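Local atomic coordinates of glycosyl hydrolase family 88 (Pedobacter heparinus, PDB entry 3WIW), a protein that probably cleaves the unsaturated uronic acid from the non-reducing end of heparin-derived oligosaccharides, as an unsaturated glucuronyl hydrolase of family GH88. Residues 243-248 with 306-311; 282-285 with 289-292. All coordinates share one frame; numbering follows the deposited sequence.

Contact 1 joins the N-terminal ends of helices 245-262 and 306-322. Contact 2 lies in the long loop between helices 265-279 and 306-322, nested inside the loop closed by contact 1. The two centres are 9 Å apart, and contact 2 lies farther from the middle of the chain. They meet directly: Ala245 N probably donates to Trp292 O at 2.9 Å, and Ile289 CD1 packs on Ala309 CB at 3.7 Å. Arg246 of contact 1 is a predicted substrate-binding residue, with its side chain about 5 Å from that of Asp174, the predicted proton donor, and about 7 Å from a bound EPE molecule. The Pro290 side chain of contact 2 stays about 8 Å from that of Arg246.

Contact 1: residues 243-248 with 306-311; sequences AWARGQ and ASAAAV
Arg246 and Ala308 meet where two helices of the alpha6/alpha6-barrel begin side by side. Their CA atoms are 4.4 Å apart, a close approach that the small residues Ala245 and Ala308 allow. Ala308 CB points at the first turn of helix 245-262 and sits 3.7 Å from Arg246 N. The same methyl group lies 4.1 Å from Ala245 CB. Arg246 sends its CG anti to the backbone N (chi1 -175°), and the chain then bends at chi3. This carries the guanidinium past Ser307. Trp244 CZ2 lies over one face of that group, 3.3 Å above its plane and offset toward its rim. The group is gripped at both ends from outside the segments: NH1 forms a salt bridge with Asp305 and a hydrogen bond to Val361 O, while NH2 bonds Gly362 O. Asp305 also bonds Ser307 OG and so ties the serine to the arginine. These bonds are consistent with a preset arginine in the predicted substrate site. The direct bond between the segments is a bent one. Arg246 NH1 donates to Ser307 OG at 3.3 Å. The N-H...O angle is 135°, and the oxygen sits 31° out of the guanidinium plane.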
ATOM      1  N   ALA A 243      15.305  -4.465   8.823  1.00 10.37           N
ATOM      2  CA  ALA A 243      13.848  -4.389   8.815  1.00  9.78           C
ATOM      3  C   ALA A 243      13.428  -3.065   8.170  1.00  8.88           C
ATOM      4  O   ALA A 243      13.141  -2.072   8.845  1.00  9.88           O
ATOM      5  CB  ALA A 243      13.275  -4.556  10.230  1.00 11.39           C
ATOM      6  N   TRP A 244      13.425  -3.068   6.845  1.00  8.93           N
ATOM      7  CA  TRP A 244      12.988  -1.908   6.074  1.00  8.64           C
ATOM      8  C   TRP A 244      11.550  -1.583   6.483  1.00  8.14           C
ATOM      9  O   TRP A 244      10.702  -2.476   6.449  1.00  8.40           O
ATOM     10  CB  TRP A 244      13.118  -2.255   4.581  1.00  9.06           C
ATOM     11  CG  TRP A 244      12.500  -1.262   3.646  1.00  9.29           C
ATOM     12  CD1 TRP A 244      12.676   0.091   3.631  1.00 11.19           C
ATOM     13  CD2 TRP A 244      11.596  -1.571   2.569  1.00  9.19           C
ATOM     14  NE1 TRP A 244      11.945   0.642   2.590  1.00 10.90           N
ATOM     15  CE2 TRP A 244      11.264  -0.360   1.938  1.00 10.31           C
ATOM     16  CE3 TRP A 244      11.050  -2.765   2.064  1.00 10.32           C
ATOM     17  CZ2 TRP A 244      10.399  -0.298   0.834  1.00  9.98           C
ATOM     18  CZ3 TRP A 244      10.167  -2.702   0.995  1.00 10.18           C
ATOM     19  CH2 TRP A 244       9.847  -1.471   0.395  1.00 10.14           C
ATOM     20  N   ALA A 245      11.253  -0.348   6.895  1.00  7.93           N
ATOM     21  CA  ALA A 245       9.969  -0.109   7.582  1.00  7.69           C
ATOM     22  C   ALA A 245       8.761  -0.316   6.672  1.00  7.35           C
ATOM     23  O   ALA A 245       7.783  -0.972   7.082  1.00  8.39           O
ATOM     24  CB  ALA A 245       9.929   1.271   8.216  1.00  8.64           C
ATOM     25  N   ARG A 246       8.786   0.230   5.459  1.00  7.97           N
ATOM     26  CA  ARG A 246       7.650   0.046   4.570  1.00  7.92           C
ATOM     27  C   ARG A 246       7.470  -1.441   4.223  1.00  7.34           C
ATOM     28  O   ARG A 246       6.352  -1.920   4.109  1.00  7.87           O
ATOM     29  CB  ARG A 246       7.713   0.963   3.341  1.00  8.79           C
ATOM     30  CG  ARG A 246       6.461   0.846   2.477  1.00  8.70           C
ATOM     31  CD  ARG A 246       6.348   1.978   1.467  1.00  8.90           C
ATOM     32  NE  ARG A 246       7.422   2.007   0.470  1.00  8.78           N
ATOM     33  CZ  ARG A 246       8.446   2.869   0.486  1.00  8.59           C
ATOM     34  NH1 ARG A 246       8.601   3.743   1.480  1.00  8.77           N
ATOM     35  NH2 ARG A 246       9.356   2.830  -0.483  1.00  9.65           N
ATOM     36  N   GLY A 247       8.566  -2.174   4.116  1.00  7.67           N
ATOM     37  CA  GLY A 247       8.474  -3.612   3.926  1.00  8.57           C
ATOM     38  C   GLY A 247       7.794  -4.319   5.082  1.00  8.52           C
ATOM     39  O   GLY A 247       6.986  -5.227   4.860  1.00  8.62           O
ATOM     40  N   GLN A 248       8.123  -3.929   6.312  1.00  8.91           N
ATOM     41  CA  GLN A 248       7.449  -4.536   7.460  1.00  8.72           C
ATOM     42  C   GLN A 248       5.947  -4.246   7.370  1.00  8.13           C
ATOM     43  O   GLN A 248       5.126  -5.139   7.650  1.00  9.34           O
ATOM     44  CB  GLN A 248       7.991  -4.008   8.794  1.00  9.12           C
ATOM     45  CG  GLN A 248       9.516  -4.048   8.960  1.00  9.57           C
ATOM     46  CD  GLN A 248      10.129  -5.387   8.531  1.00  8.76           C
ATOM     47  OE1 GLN A 248       9.927  -6.430   9.166  1.00  9.41           O
ATOM     48  NE2 GLN A 248      10.907  -5.353   7.455  1.00  9.61           N
ATOM     49  N   ALA A 306       6.480   8.329   6.617  1.00  8.28           N
ATOM     50  CA  ALA A 306       5.041   8.431   6.818  1.00  8.68           C
ATOM     51  C   ALA A 306       4.283   7.343   6.049  1.00  8.27           C
ATOM     52  O   ALA A 306       3.258   6.869   6.531  1.00  9.08           O
ATOM     53  CB  ALA A 306       4.526   9.802   6.423  1.00  9.65           C
ATOM     54  N   SER A 307       4.756   6.939   4.862  1.00  8.33           N
ATOM     55  CA  SER A 307       4.035   5.942   4.069  1.00  7.84           C
ATOM     56  C   SER A 307       3.938   4.630   4.844  1.00  8.31           C
ATOM     57  O   SER A 307       2.878   3.994   4.871  1.00  8.59           O
ATOM     58  CB  SER A 307       4.695   5.752   2.700  1.00  8.01           C
ATOM     59  OG  SER A 307       5.939   5.083   2.779  1.00  9.03           O
ATOM     60  N   ALA A 308       5.026   4.225   5.502  1.00  8.18           N
ATOM     61  CA  ALA A 308       4.997   3.018   6.329  1.00  8.49           C
ATOM     62  C   ALA A 308       3.970   3.168   7.453  1.00  8.25           C
ATOM     63  O   ALA A 308       3.239   2.214   7.766  1.00  8.78           O
ATOM     64  CB  ALA A 308       6.381   2.706   6.890  1.00  8.87           C
ATOM     65  N   ALA A 309       3.958   4.334   8.117  1.00  7.74           N
ATOM     66  CA  ALA A 309       2.984   4.589   9.189  1.00  8.20           C
ATOM     67  C   ALA A 309       1.561   4.446   8.663  1.00  8.04           C
ATOM     68  O   ALA A 309       0.722   3.859   9.345  1.00  8.95           O
ATOM     69  CB  ALA A 309       3.167   5.964   9.778  1.00  9.23           C
ATOM     70  N   ALA A 310       1.270   5.005   7.483  1.00  8.33           N
ATOM     71  CA  ALA A 310      -0.095   4.976   6.959  1.00  8.95           C
ATOM     72  C   ALA A 310      -0.531   3.537   6.650  1.00  8.76           C
ATOM     73  O   ALA A 310      -1.677   3.154   6.944  1.00  9.54           O
ATOM     74  CB  ALA A 310      -0.202   5.852   5.731  1.00  9.60           C
ATOM     75  N   VAL A 311       0.358   2.744   6.047  1.00  7.27           N
ATOM     76  CA  VAL A 311       0.076   1.346   5.733  1.00  7.88           C
ATOM     77  C   VAL A 311      -0.168   0.570   7.022  1.00  8.38           C
ATOM     78  O   VAL A 311      -1.123  -0.206   7.115  1.00  9.63           O
ATOM     79  CB  VAL A 311       1.203   0.740   4.876  1.00  8.61           C
ATOM     80  CG1 VAL A 311       1.007  -0.775   4.691  1.00  8.74           C
ATOM     81  CG2 VAL A 311       1.294   1.444   3.514  1.00  8.82           C
TER

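Contact 2: residues 282-285 with 289-292; sequences PAMP and IPLW
Pro285 lays its ring against the backbone of Ile289 and Pro290 and a methyl of Leu291, where the loop between helices 265-279 and 306-322 doubles back on itself. Neither segment is a regular strand. Of the three side-chain carbons of Pro285, CB is the farthest from Ile289 O, at 4.0 Å. Pro285 CG comes to 3.2 Å from that oxygen and also touches Leu291 CD2 at 3.9 Å. Pro285 CD lies 3.5 Å from Ile289 O and 4.0 Å from Pro290 CA. Leu291 has its CG anti to the carbonyl carbon (chi1 -49°), which brings CD2 to Pro285 and CD1 against the carbonyl oxygen and CB of Ala283. Met284 adds its terminal CE, near Pro290 CG. An alanine in place of Pro285 would remove CG and CD, and would probably leave Leu291 CD2 without its neighbour and open a gap beside Ile289 O. One water links the backbones, donating to Ala283 O at 2.9 Å and accepting from Leu291 N at 2.9 Å. Beyond the pair, Pro290 rests on Ala309 and Ile312 of helix 306-322. The side-chain contacts are apolar and the polar link runs through water, so the segments are probably held mostly by fit rather than direct polar bonds.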
ATOM      1  N   PRO A 282      11.898  -1.808  19.856  1.00 13.04           N
ATOM      2  CA  PRO A 282      12.666  -0.818  20.620  1.00 13.54           C
ATOM      3  C   PRO A 282      12.878   0.473  19.807  1.00 13.91           C
ATOM      4  O   PRO A 282      13.005   1.556  20.371  1.00 15.43           O
ATOM      5  CB  PRO A 282      13.998  -1.546  20.880  1.00 16.38           C
ATOM      6  CG  PRO A 282      13.617  -3.004  20.878  1.00 18.10           C
ATOM      7  CD  PRO A 282      12.587  -3.114  19.799  1.00 15.23           C
ATOM      8  N   ALA A 283      12.901   0.357  18.487  1.00 12.13           N
ATOM      9  CA  ALA A 283      13.128   1.526  17.637  1.00 12.05           C
ATOM     10  C   ALA A 283      11.847   2.190  17.136  1.00 12.16           C
ATOM     11  O   ALA A 283      11.910   3.098  16.311  1.00 12.61           O
ATOM     12  CB  ALA A 283      14.037   1.168  16.469  1.00 13.44           C
ATOM     13  N   MET A 284      10.685   1.726  17.599  1.00 11.36           N
ATOM     14  CA  MET A 284       9.432   2.395  17.245  1.00 11.21           C
ATOM     15  C   MET A 284       9.410   3.737  17.989  1.00 11.63           C
ATOM     16  O   MET A 284       9.490   3.768  19.233  1.00 13.65           O
ATOM     17  CB  MET A 284       8.239   1.549  17.655  1.00 13.19           C
ATOM     18  CG  MET A 284       6.918   2.273  17.458  1.00 13.75           C
ATOM     19  SD  MET A 284       6.515   2.735  15.753  1.00 15.17           S
ATOM     20  CE  MET A 284       6.194   1.152  15.051  1.00 15.00           C
ATOM     21  N   PRO A 285       9.349   4.865  17.252  1.00 10.88           N
ATOM     22  CA  PRO A 285       9.419   6.151  17.965  1.00 12.10           C
ATOM     23  C   PRO A 285       8.184   6.435  18.808  1.00 11.55           C
ATOM     24  O   PRO A 285       7.120   5.842  18.577  1.00 13.51           O
ATOM     25  CB  PRO A 285       9.520   7.180  16.821  1.00 12.40           C
ATOM     26  CG  PRO A 285      10.089   6.389  15.655  1.00 12.03           C
ATOM     27  CD  PRO A 285       9.409   5.045  15.790  1.00 11.41           C
ATOM     28  N   ILE A 289       5.547   7.056  14.138  1.00  9.99           N
ATOM     29  CA  ILE A 289       5.884   7.115  12.724  1.00 10.45           C
ATOM     30  C   ILE A 289       7.250   6.453  12.551  1.00 10.14           C
ATOM     31  O   ILE A 289       8.243   6.957  13.072  1.00 10.14           O
ATOM     32  CB  ILE A 289       5.924   8.549  12.187  1.00 10.06           C
ATOM     33  CG1 ILE A 289       4.692   9.339  12.626  1.00 11.30           C
ATOM     34  CG2 ILE A 289       6.103   8.512  10.658  1.00 10.26           C
ATOM     35  CD1 ILE A 289       3.351   8.668  12.258  1.00 11.99           C
ATOM     36  N   PRO A 290       7.295   5.286  11.904  1.00  9.28           N
ATOM     37  CA  PRO A 290       8.571   4.547  11.933  1.00  9.71           C
ATOM     38  C   PRO A 290       9.759   5.274  11.317  1.00  9.52           C
ATOM     39  O   PRO A 290       9.610   6.087  10.405  1.00  9.86           O
ATOM     40  CB  PRO A 290       8.270   3.285  11.094  1.00 10.54           C
ATOM     41  CG  PRO A 290       6.776   3.114  11.218  1.00 11.38           C
ATOM     42  CD  PRO A 290       6.228   4.521  11.226  1.00 10.23           C
ATOM     43  N   LEU A 291      10.951   4.982  11.831  1.00  8.62           N
ATOM     44  CA  LEU A 291      12.174   5.275  11.085  1.00  8.45           C
ATOM     45  C   LEU A 291      12.115   4.561   9.739  1.00  8.26           C
ATOM     46  O   LEU A 291      11.460   3.536   9.599  1.00  9.47           O
ATOM     47  CB  LEU A 291      13.360   4.755  11.872  1.00 10.13           C
ATOM     48  CG  LEU A 291      13.408   5.149  13.355  1.00 11.12           C
ATOM     49  CD1 LEU A 291      14.667   4.531  14.011  1.00 12.49           C
ATOM     50  CD2 LEU A 291      13.312   6.668  13.539  1.00 11.94           C
ATOM     51  N   TRP A 292      12.836   5.057   8.742  1.00  9.00           N
ATOM     52  CA  TRP A 292      12.704   4.451   7.425  1.00  8.46           C
ATOM     53  C   TRP A 292      13.152   2.977   7.422  1.00  8.34           C
ATOM     54  O   TRP A 292      12.665   2.165   6.628  1.00  8.37           O
ATOM     55  CB  TRP A 292      13.470   5.279   6.384  1.00  8.93           C
ATOM     56  CG  TRP A 292      14.946   5.165   6.553  1.00  7.87           C
ATOM     57  CD1 TRP A 292      15.735   5.875   7.435  1.00  8.26           C
ATOM     58  CD2 TRP A 292      15.821   4.268   5.871  1.00  8.52           C
ATOM     59  NE1 TRP A 292      17.049   5.436   7.342  1.00 10.28           N
ATOM     60  CE2 TRP A 292      17.122   4.453   6.383  1.00  9.53           C
ATOM     61  CE3 TRP A 292      15.621   3.302   4.875  1.00  8.34           C
ATOM     62  CZ2 TRP A 292      18.228   3.724   5.901  1.00  9.94           C
ATOM     63  CZ3 TRP A 292      16.720   2.576   4.398  1.00  9.32           C
ATOM     64  CH2 TRP A 292      17.998   2.788   4.924  1.00 10.34           C
TER
HETATM   65  O   HOH W   1      11.010   2.641  13.603  1.00 13.38           O